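Local coordinates for 450aa long hypothetical fmu protein (Pyrococcus horikoshii, PDB 2YXL), which probably methylates RNA cytosine at carbon 5 with S-adenosyl-L-methionine as donor, at residues L8-K13 and R51-I56; A251-D256 and T274-E279; K284-A289 and I311-V316. One frame throughout, in Å; residues are numbered along the deposited sequence.

Overall arrangement
Along the chain the three contacts come in series: contact 1 closes before contact 2 opens, and contact 2 before contact 3. Contact 1 belongs to the helical N-terminal region, its centre about 39 Å from that of contact 2 and about 44 Å from that of contact 3, across the chain's centre. Contacts 2 and 3 lie together in the methyltransferase region, with centres about 13 Å apart, and they touch: I287 CD1 packs on A278 N at 3.7 Å. Helix 272-280 leads into strand 286-290, so one helix-strand succession serves both, beside the pocket that holds sinefungin. Only contact 1 is remote from that pocket.

Contact 1 of 3, residues L8-K13 and R51-I56; sequences LSIPPK and RVLTMI
This is an all-aliphatic contact in which L8 and I10, on the extended segment that leads into helix 12-24, pack against V52, L53 and I56 on one side of helix 47-75. No hydrogen bond joins the two segments, and the backbones stay well apart, with 8.6 Å between I10 CA and L53 CA. The link is therefore made by the ends of side chains, which together bury 193 Å².

L8 and I10 both direct CB toward the helix, whereas S9 between them points away, as expected where the chain runs extended. L8 CG, anti to the backbone N (chi1 -180°), carries the branch point out to helix 47-75, where the methyls part. CD1 meets V52 CG1 at 3.6 Å, the two side chains sliding past each other in opposite directions, while CD2 comes within 4.2 Å of I56 CD1. I10 also works through two branches: CG2 lies 3.9 Å from L53 CD2, and CD1 meets I56 CD1 at 3.9 Å, tip to tip. I56 CD1 is thus shared by L8 and I10.

V52 and I56 fall one helical turn apart, tied by the bond from I56 N to V52 O at 3.0 Å, which places both on the same flank of helix 47-75. From helix 12-24 to helix 124-138 the regular structure is all helix, consistent with the NusB-like N-terminal domain of bacterial Fmu/RsmB. Here P11 is the N-cap of helix 12-24, and I10 directly precedes it.

The polar backbone of the extended segment is held from another direction: L8 O accepts from the hydroxyls of S103 and T106, and I10 N is also bonded to T106 OG1. On its other sides L53 touches A17 and I18 of helix 12-24 and F39 of helix 32-41.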
loop_
_atom_site.group_PDB
_atom_site.type_symbol
_atom_site.label_atom_id
_atom_site.label_comp_id
_atom_site.label_asym_id
_atom_site.label_seq_id
_atom_site.Cartn_x
_atom_site.Cartn_y
_atom_site.Cartn_z
ATOM N N LEU A 8 25.984 14.357 2.551
ATOM C CA LEU A 8 25.021 13.664 3.401
ATOM C C LEU A 8 25.681 13.162 4.688
ATOM O O LEU A 8 26.507 12.246 4.654
ATOM C CB LEU A 8 24.392 12.494 2.634
ATOM C CG LEU A 8 23.341 11.611 3.314
ATOM C CD1 LEU A 8 21.974 12.267 3.271
ATOM C CD2 LEU A 8 23.288 10.248 2.649
ATOM N N SER A 9 25.309 13.772 5.813
ATOM C CA SER A 9 25.801 13.354 7.128
ATOM C C SER A 9 24.695 12.693 7.955
ATOM O O SER A 9 23.724 13.346 8.344
ATOM C CB SER A 9 26.400 14.542 7.887
ATOM O OG SER A 9 25.426 15.549 8.101
ATOM N N ILE A 10 24.852 11.394 8.213
ATOM C CA ILE A 10 23.893 10.639 9.018
ATOM C C ILE A 10 24.532 10.255 10.357
ATOM O O ILE A 10 25.592 9.628 10.378
ATOM C CB ILE A 10 23.372 9.367 8.274
ATOM C CG1 ILE A 10 22.884 9.723 6.864
ATOM C CG2 ILE A 10 22.250 8.685 9.066
ATOM C CD1 ILE A 10 22.612 8.526 5.968
ATOM N N PRO A 11 23.894 10.649 11.479
ATOM C CA PRO A 11 24.349 10.289 12.828
ATOM C C PRO A 11 24.187 8.785 13.117
ATOM O O PRO A 11 23.427 8.113 12.419
ATOM C CB PRO A 11 23.433 11.118 13.735
ATOM C CG PRO A 11 22.205 11.337 12.931
ATOM C CD PRO A 11 22.683 11.491 11.520
ATOM N N PRO A 12 24.896 8.261 14.142
ATOM C CA PRO A 12 24.860 6.828 14.470
ATOM C C PRO A 12 23.454 6.263 14.669
ATOM O O PRO A 12 23.158 5.172 14.170
ATOM C CB PRO A 12 25.656 6.747 15.778
ATOM C CG PRO A 12 26.568 7.914 15.730
ATOM C CD PRO A 12 25.789 9.002 15.056
ATOM N N LYS A 13 22.597 6.999 15.377
ATOM C CA LYS A 13 21.213 6.572 15.601
ATOM C C LYS A 13 20.418 6.524 14.295
ATOM O O LYS A 13 19.484 5.731 14.159
ATOM C CB LYS A 13 20.510 7.457 16.642
ATOM C CG LYS A 13 20.211 8.889 16.200
ATOM C CD LYS A 13 19.378 9.620 17.241
ATOM C CE LYS A 13 19.102 11.058 16.828
ATOM N NZ LYS A 13 18.542 11.865 17.952
ATOM N N ARG A 51 13.098 13.215 7.453
ATOM C CA ARG A 51 12.925 13.407 6.014
ATOM C C ARG A 51 13.984 12.649 5.206
ATOM O O ARG A 51 13.646 11.867 4.314
ATOM C CB ARG A 51 12.951 14.903 5.677
ATOM C CG ARG A 51 12.598 15.241 4.238
ATOM C CD ARG A 51 12.506 16.745 4.017
ATOM N NE ARG A 51 11.363 17.347 4.704
ATOM C CZ ARG A 51 11.450 18.176 5.741
ATOM N NH1 ARG A 51 12.634 18.529 6.231
ATOM N NH2 ARG A 51 10.345 18.666 6.289
ATOM N N VAL A 52 15.254 12.883 5.533
ATOM C CA VAL A 52 16.384 12.249 4.851
ATOM C C VAL A 52 16.317 10.712 4.908
ATOM O O VAL A 52 16.484 10.038 3.889
ATOM C CB VAL A 52 17.738 12.779 5.412
ATOM C CG1 VAL A 52 18.894 11.861 5.056
ATOM C CG2 VAL A 52 18.006 14.187 4.901
ATOM N N LEU A 53 16.054 10.172 6.095
ATOM C CA LEU A 53 15.976 8.731 6.281
ATOM C C LEU A 53 14.748 8.118 5.612
ATOM O O LEU A 53 14.811 6.991 5.121
ATOM C CB LEU A 53 16.019 8.366 7.766
ATOM C CG LEU A 53 17.278 8.700 8.576
ATOM C CD1 LEU A 53 17.149 8.124 9.972
ATOM C CD2 LEU A 53 18.557 8.202 7.910
ATOM N N THR A 54 13.645 8.867 5.589
ATOM C CA THR A 54 12.422 8.457 4.891
ATOM C C THR A 54 12.662 8.393 3.382
ATOM O O THR A 54 12.244 7.441 2.719
ATOM C CB THR A 54 11.237 9.404 5.215
ATOM O OG1 THR A 54 10.924 9.309 6.608
ATOM C CG2 THR A 54 9.992 9.049 4.406
ATOM N N MET A 55 13.343 9.407 2.855
ATOM C CA MET A 55 13.727 9.446 1.446
ATOM C C MET A 55 14.592 8.233 1.075
ATOM O O MET A 55 14.355 7.592 0.050
ATOM C CB MET A 55 14.439 10.772 1.132
ATOM C CG MET A 55 14.920 10.937 -0.309
ATOM S SD MET A 55 16.514 10.140 -0.625
ATOM C CE MET A 55 17.647 11.242 0.234
ATOM N N ILE A 56 15.579 7.923 1.915
ATOM C CA ILE A 56 16.453 6.764 1.700
ATOM C C ILE A 56 15.657 5.454 1.777
ATOM O O ILE A 56 15.834 4.562 0.941
ATOM C CB ILE A 56 17.654 6.755 2.690
ATOM C CG1 ILE A 56 18.588 7.942 2.406
ATOM C CG2 ILE A 56 18.428 5.428 2.616
ATOM C CD1 ILE A 56 19.695 8.138 3.430
#

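Contact 2 of 3, residues A251-D256 and T274-E279; sequences ASIVLD and TTHLAE
S252 meets H276 and L277 together: its CB lies 3.5 Å from H276 CD2, and its OG sits 3.7 Å from L277 CD2. These three residues bury the largest areas of the contact. S252 CB approaches the imidazole obliquely, whereas I253 CD1 reaches the ring at its edge, near the plane, 3.8 Å from NE2. H276 CG is anti to the backbone N (chi1 -165°), which starts the ring off toward helix 246-255. An alanine in place of H276 would probably leave S252 CB and I253 CD1 without their ring partner and open a gap between the helices.

The axes of segments 251-255 and 274-279 cross at -45° with a closest approach of 9.4 Å. Helix 272-280 follows strand 262-265 and a glycine-containing loop; residues predicted to bind S-adenosyl-L-methionine run on to K273 in its first turn, as in class I, Rossmann-like methyltransferases. S252 OG makes a weak hydrogen bond to K273 O, and the S252 side chain comes to about 7 Å of the bound sinefungin, nearest atoms.

Deeper in, L277 CD2 also touches L255 CD1 at 4.1 Å, and L277 rests on V263 and D265 of strand 262-265 while L255 leans on L386 of strand 383-389.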
loop_
_atom_site.group_PDB
_atom_site.type_symbol
_atom_site.label_atom_id
_atom_site.label_comp_id
_atom_site.label_asym_id
_atom_site.label_seq_id
_atom_site.Cartn_x
_atom_site.Cartn_y
_atom_site.Cartn_z
ATOM N N ALA A 251 -14.753 4.239 -3.876
ATOM C CA ALA A 251 -15.399 2.924 -3.864
ATOM C C ALA A 251 -16.692 2.908 -3.050
ATOM O O ALA A 251 -17.756 2.601 -3.590
ATOM C CB ALA A 251 -14.431 1.853 -3.364
ATOM N N SER A 252 -16.605 3.264 -1.768
ATOM C CA SER A 252 -17.776 3.284 -0.887
ATOM C C SER A 252 -18.865 4.242 -1.362
ATOM O O SER A 252 -20.051 3.938 -1.244
ATOM C CB SER A 252 -17.381 3.618 0.552
ATOM O OG SER A 252 -16.625 2.569 1.130
ATOM N N ILE A 253 -18.461 5.394 -1.897
ATOM C CA ILE A 253 -19.413 6.391 -2.395
ATOM C C ILE A 253 -20.171 5.861 -3.617
ATOM O O ILE A 253 -21.371 6.089 -3.754
ATOM C CB ILE A 253 -18.721 7.758 -2.692
ATOM C CG1 ILE A 253 -18.238 8.400 -1.389
ATOM C CG2 ILE A 253 -19.669 8.723 -3.425
ATOM C CD1 ILE A 253 -17.074 9.369 -1.554
ATOM N N VAL A 254 -19.462 5.139 -4.482
ATOM C CA VAL A 254 -20.049 4.547 -5.688
ATOM C C VAL A 254 -21.110 3.482 -5.362
ATOM O O VAL A 254 -22.211 3.519 -5.917
ATOM C CB VAL A 254 -18.947 3.993 -6.639
ATOM C CG1 VAL A 254 -19.525 3.016 -7.669
ATOM C CG2 VAL A 254 -18.230 5.144 -7.335
ATOM N N LEU A 255 -20.776 2.559 -4.458
ATOM C CA LEU A 255 -21.709 1.529 -3.991
ATOM C C LEU A 255 -22.971 2.179 -3.423
ATOM O O LEU A 255 -24.091 1.674 -3.612
ATOM C CB LEU A 255 -21.054 0.652 -2.916
ATOM C CG LEU A 255 -21.320 -0.863 -2.831
ATOM C CD1 LEU A 255 -21.232 -1.332 -1.381
ATOM C CD2 LEU A 255 -22.641 -1.327 -3.449
ATOM N N ASP A 256 -22.763 3.294 -2.720
ATOM C CA ASP A 256 -23.833 4.157 -2.218
ATOM C C ASP A 256 -24.775 3.465 -1.219
ATOM O O ASP A 256 -25.964 3.301 -1.499
ATOM C CB ASP A 256 -24.611 4.776 -3.391
ATOM C CG ASP A 256 -25.543 5.887 -2.957
ATOM O OD1 ASP A 256 -26.566 6.094 -3.643
ATOM O OD2 ASP A 256 -25.256 6.553 -1.934
ATOM N N THR A 274 -15.001 -0.204 5.123
ATOM C CA THR A 274 -16.133 -0.549 5.995
ATOM C C THR A 274 -16.455 0.564 6.995
ATOM O O THR A 274 -17.618 0.780 7.331
ATOM C CB THR A 274 -15.970 -1.927 6.712
ATOM O OG1 THR A 274 -16.815 -1.976 7.868
ATOM C CG2 THR A 274 -14.546 -2.169 7.138
ATOM N N THR A 275 -15.430 1.279 7.445
ATOM C CA THR A 275 -15.633 2.439 8.310
ATOM C C THR A 275 -16.230 3.624 7.530
ATOM O O THR A 275 -16.950 4.449 8.095
ATOM C CB THR A 275 -14.333 2.826 9.075
ATOM O OG1 THR A 275 -14.667 3.579 10.245
ATOM C CG2 THR A 275 -13.375 3.630 8.204
ATOM N N HIS A 276 -15.939 3.682 6.230
ATOM C CA HIS A 276 -16.500 4.690 5.328
ATOM C C HIS A 276 -17.966 4.388 4.998
ATOM O O HIS A 276 -18.790 5.300 4.915
ATOM C CB HIS A 276 -15.656 4.769 4.051
ATOM C CG HIS A 276 -15.911 5.985 3.211
ATOM N ND1 HIS A 276 -16.547 7.110 3.692
ATOM C CD2 HIS A 276 -15.576 6.263 1.929
ATOM C CE1 HIS A 276 -16.616 8.018 2.733
ATOM N NE2 HIS A 276 -16.031 7.529 1.654
ATOM N N LEU A 277 -18.284 3.105 4.818
ATOM C CA LEU A 277 -19.658 2.668 4.552
ATOM C C LEU A 277 -20.588 3.078 5.692
ATOM O O LEU A 277 -21.719 3.507 5.453
ATOM C CB LEU A 277 -19.724 1.150 4.341
ATOM C CG LEU A 277 -19.038 0.492 3.135
ATOM C CD1 LEU A 277 -18.928 -1.010 3.357
ATOM C CD2 LEU A 277 -19.758 0.782 1.824
ATOM N N ALA A 278 -20.094 2.957 6.924
ATOM C CA ALA A 278 -20.837 3.353 8.121
ATOM C C ALA A 278 -21.136 4.857 8.178
ATOM O O ALA A 278 -22.193 5.262 8.671
ATOM C CB ALA A 278 -20.098 2.909 9.366
ATOM N N GLU A 279 -20.204 5.672 7.680
ATOM C CA GLU A 279 -20.395 7.123 7.585
ATOM C C GLU A 279 -21.540 7.459 6.640
ATOM O O GLU A 279 -22.386 8.296 6.951
ATOM C CB GLU A 279 -19.127 7.817 7.081
ATOM C CG GLU A 279 -17.956 7.817 8.046
ATOM C CD GLU A 279 -16.843 8.759 7.609
ATOM O OE1 GLU A 279 -17.128 9.945 7.321
ATOM O OE2 GLU A 279 -15.679 8.318 7.567
#

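Contact 3 of 3, residues K284-A289 and I311-V316; sequences KGKIYA and IVKPLV
The Y288 ring is approached obliquely by two side chains of segment 311-316: K313 CD at 4.2 Å from CE2, and L315 CD1 at 3.9 Å from CD2. Y288 and L315 lie side by side and point the same way. Y288 and K313 stand on one face of the beta-sheet; I287, A289, V312 and P314 are on the other. There V312 bridges two partners, CG2 on I287 CB and CG1 on A289 CB. I311 CG1 lies between the backbone N and the carbonyl carbon (chi1 62°), CD1 beyond it meeting I287 CD1 at 3.8 Å, while CB packs over G285 O.

Between these faces runs a parallel ladder, the strand axes 16° apart: I287 N to I311 O, K313 N to I287 O (2.8 Å), A289 N to K313 O, and L315 N to A289 O (2.8 Å). In the third the donor stands 36° above the carbonyl plane of K313. K286 bonds to E261 and V263, and Y288 to V263 and D265, so strand 286-290 is an inner strand of the Rossmann-like sheet, joined to 312-315 by a beta-alpha-beta crossover through helix 294-306.

T274, L277 and A278 cover I287. The K286 and K313 ammonium ends lie near each other without a bond, which, if truly so placed, would be expected to disfavour both being charged. The strands are probably held by the four backbone bonds and the apolar contacts.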
loop_
_atom_site.group_PDB
_atom_site.type_symbol
_atom_site.label_atom_id
_atom_site.label_comp_id
_atom_site.label_asym_id
_atom_site.label_seq_id
_atom_site.Cartn_x
_atom_site.Cartn_y
_atom_site.Cartn_z
ATOM N N LYS A 284 -26.357 3.994 11.022
ATOM C CA LYS A 284 -27.632 3.274 11.112
ATOM C C LYS A 284 -27.683 2.126 10.107
ATOM O O LYS A 284 -27.235 2.265 8.965
ATOM C CB LYS A 284 -28.818 4.221 10.905
ATOM C CG LYS A 284 -29.122 5.106 12.105
ATOM C CD LYS A 284 -30.468 5.796 11.970
ATOM C CE LYS A 284 -30.721 6.730 13.142
ATOM N NZ LYS A 284 -32.120 7.241 13.155
ATOM N N GLY A 285 -28.230 0.994 10.546
ATOM C CA GLY A 285 -28.256 -0.226 9.741
ATOM C C GLY A 285 -27.342 -1.299 10.304
ATOM O O GLY A 285 -27.158 -1.390 11.518
ATOM N N LYS A 286 -26.768 -2.111 9.417
ATOM C CA LYS A 286 -25.887 -3.204 9.825
ATOM C C LYS A 286 -24.813 -3.503 8.777
ATOM O O LYS A 286 -25.100 -3.558 7.579
ATOM C CB LYS A 286 -26.710 -4.464 10.120
ATOM C CG LYS A 286 -26.021 -5.474 11.036
ATOM C CD LYS A 286 -27.004 -6.501 11.594
ATOM C CE LYS A 286 -27.861 -5.915 12.712
ATOM N NZ LYS A 286 -28.880 -6.878 13.205
ATOM N N ILE A 287 -23.577 -3.685 9.237
ATOM C CA ILE A 287 -22.475 -4.087 8.363
ATOM C C ILE A 287 -21.818 -5.369 8.870
ATOM O O ILE A 287 -21.305 -5.415 9.991
ATOM C CB ILE A 287 -21.396 -2.976 8.210
ATOM C CG1 ILE A 287 -22.015 -1.674 7.690
ATOM C CG2 ILE A 287 -20.263 -3.447 7.286
ATOM C CD1 ILE A 287 -21.126 -0.455 7.849
ATOM N N TYR A 288 -21.846 -6.406 8.037
ATOM C CA TYR A 288 -21.116 -7.638 8.313
ATOM C C TYR A 288 -19.728 -7.541 7.686
ATOM O O TYR A 288 -19.598 -7.401 6.466
ATOM C CB TYR A 288 -21.872 -8.861 7.778
ATOM C CG TYR A 288 -23.169 -9.168 8.503
ATOM C CD1 TYR A 288 -24.401 -8.843 7.935
ATOM C CD2 TYR A 288 -23.164 -9.790 9.754
ATOM C CE1 TYR A 288 -25.596 -9.126 8.595
ATOM C CE2 TYR A 288 -24.355 -10.077 10.423
ATOM C CZ TYR A 288 -25.564 -9.741 9.835
ATOM O OH TYR A 288 -26.743 -10.020 10.489
ATOM N N ALA A 289 -18.700 -7.611 8.528
ATOM C CA ALA A 289 -17.315 -7.444 8.089
ATOM C C ALA A 289 -16.496 -8.729 8.229
ATOM O O ALA A 289 -16.167 -9.151 9.339
ATOM C CB ALA A 289 -16.658 -6.297 8.848
ATOM N N ILE A 311 -22.489 -0.001 14.268
ATOM C CA ILE A 311 -23.349 -0.875 13.463
ATOM C C ILE A 311 -22.591 -2.003 12.757
ATOM O O ILE A 311 -23.154 -2.705 11.912
ATOM C CB ILE A 311 -24.159 -0.072 12.412
ATOM C CG1 ILE A 311 -23.221 0.636 11.427
ATOM C CG2 ILE A 311 -25.110 0.909 13.102
ATOM C CD1 ILE A 311 -23.840 0.907 10.073
ATOM N N VAL A 312 -21.319 -2.175 13.109
ATOM C CA VAL A 312 -20.474 -3.175 12.459
ATOM C C VAL A 312 -20.341 -4.438 13.307
ATOM O O VAL A 312 -19.926 -4.384 14.467
ATOM C CB VAL A 312 -19.074 -2.602 12.098
ATOM C CG1 VAL A 312 -18.123 -3.711 11.639
ATOM C CG2 VAL A 312 -19.197 -1.536 11.018
ATOM N N LYS A 313 -20.714 -5.570 12.713
ATOM C CA LYS A 313 -20.527 -6.873 13.336
ATOM C C LYS A 313 -19.367 -7.594 12.651
ATOM O O LYS A 313 -19.509 -8.066 11.520
ATOM C CB LYS A 313 -21.813 -7.706 13.274
ATOM C CG LYS A 313 -22.947 -7.158 14.130
ATOM C CD LYS A 313 -24.144 -8.097 14.155
ATOM C CE LYS A 313 -25.269 -7.529 15.008
ATOM N NZ LYS A 313 -26.420 -8.469 15.116
ATOM N N PRO A 314 -18.207 -7.661 13.331
ATOM C CA PRO A 314 -17.018 -8.292 12.759
ATOM C C PRO A 314 -17.056 -9.821 12.847
ATOM O O PRO A 314 -17.477 -10.380 13.865
ATOM C CB PRO A 314 -15.877 -7.720 13.605
ATOM C CG PRO A 314 -16.498 -7.384 14.917
ATOM C CD PRO A 314 -17.961 -7.132 14.687
ATOM N N LEU A 315 -16.621 -10.479 11.775
ATOM C CA LEU A 315 -16.632 -11.936 11.696
ATOM C C LEU A 315 -15.334 -12.482 11.103
ATOM O O LEU A 315 -15.101 -12.391 9.895
ATOM C CB LEU A 315 -17.845 -12.423 10.891
ATOM C CG LEU A 315 -19.225 -12.347 11.553
ATOM C CD1 LEU A 315 -20.322 -12.339 10.501
ATOM C CD2 LEU A 315 -19.434 -13.487 12.546
ATOM N N VAL A 316 -14.498 -13.052 11.968
ATOM C CA VAL A 316 -13.213 -13.621 11.563
ATOM C C VAL A 316 -13.425 -15.010 10.952
ATOM O O VAL A 316 -13.139 -16.034 11.579
ATOM C CB VAL A 316 -12.209 -13.691 12.749
ATOM C CG1 VAL A 316 -10.794 -13.959 12.244
ATOM C CG2 VAL A 316 -12.245 -12.405 13.568
#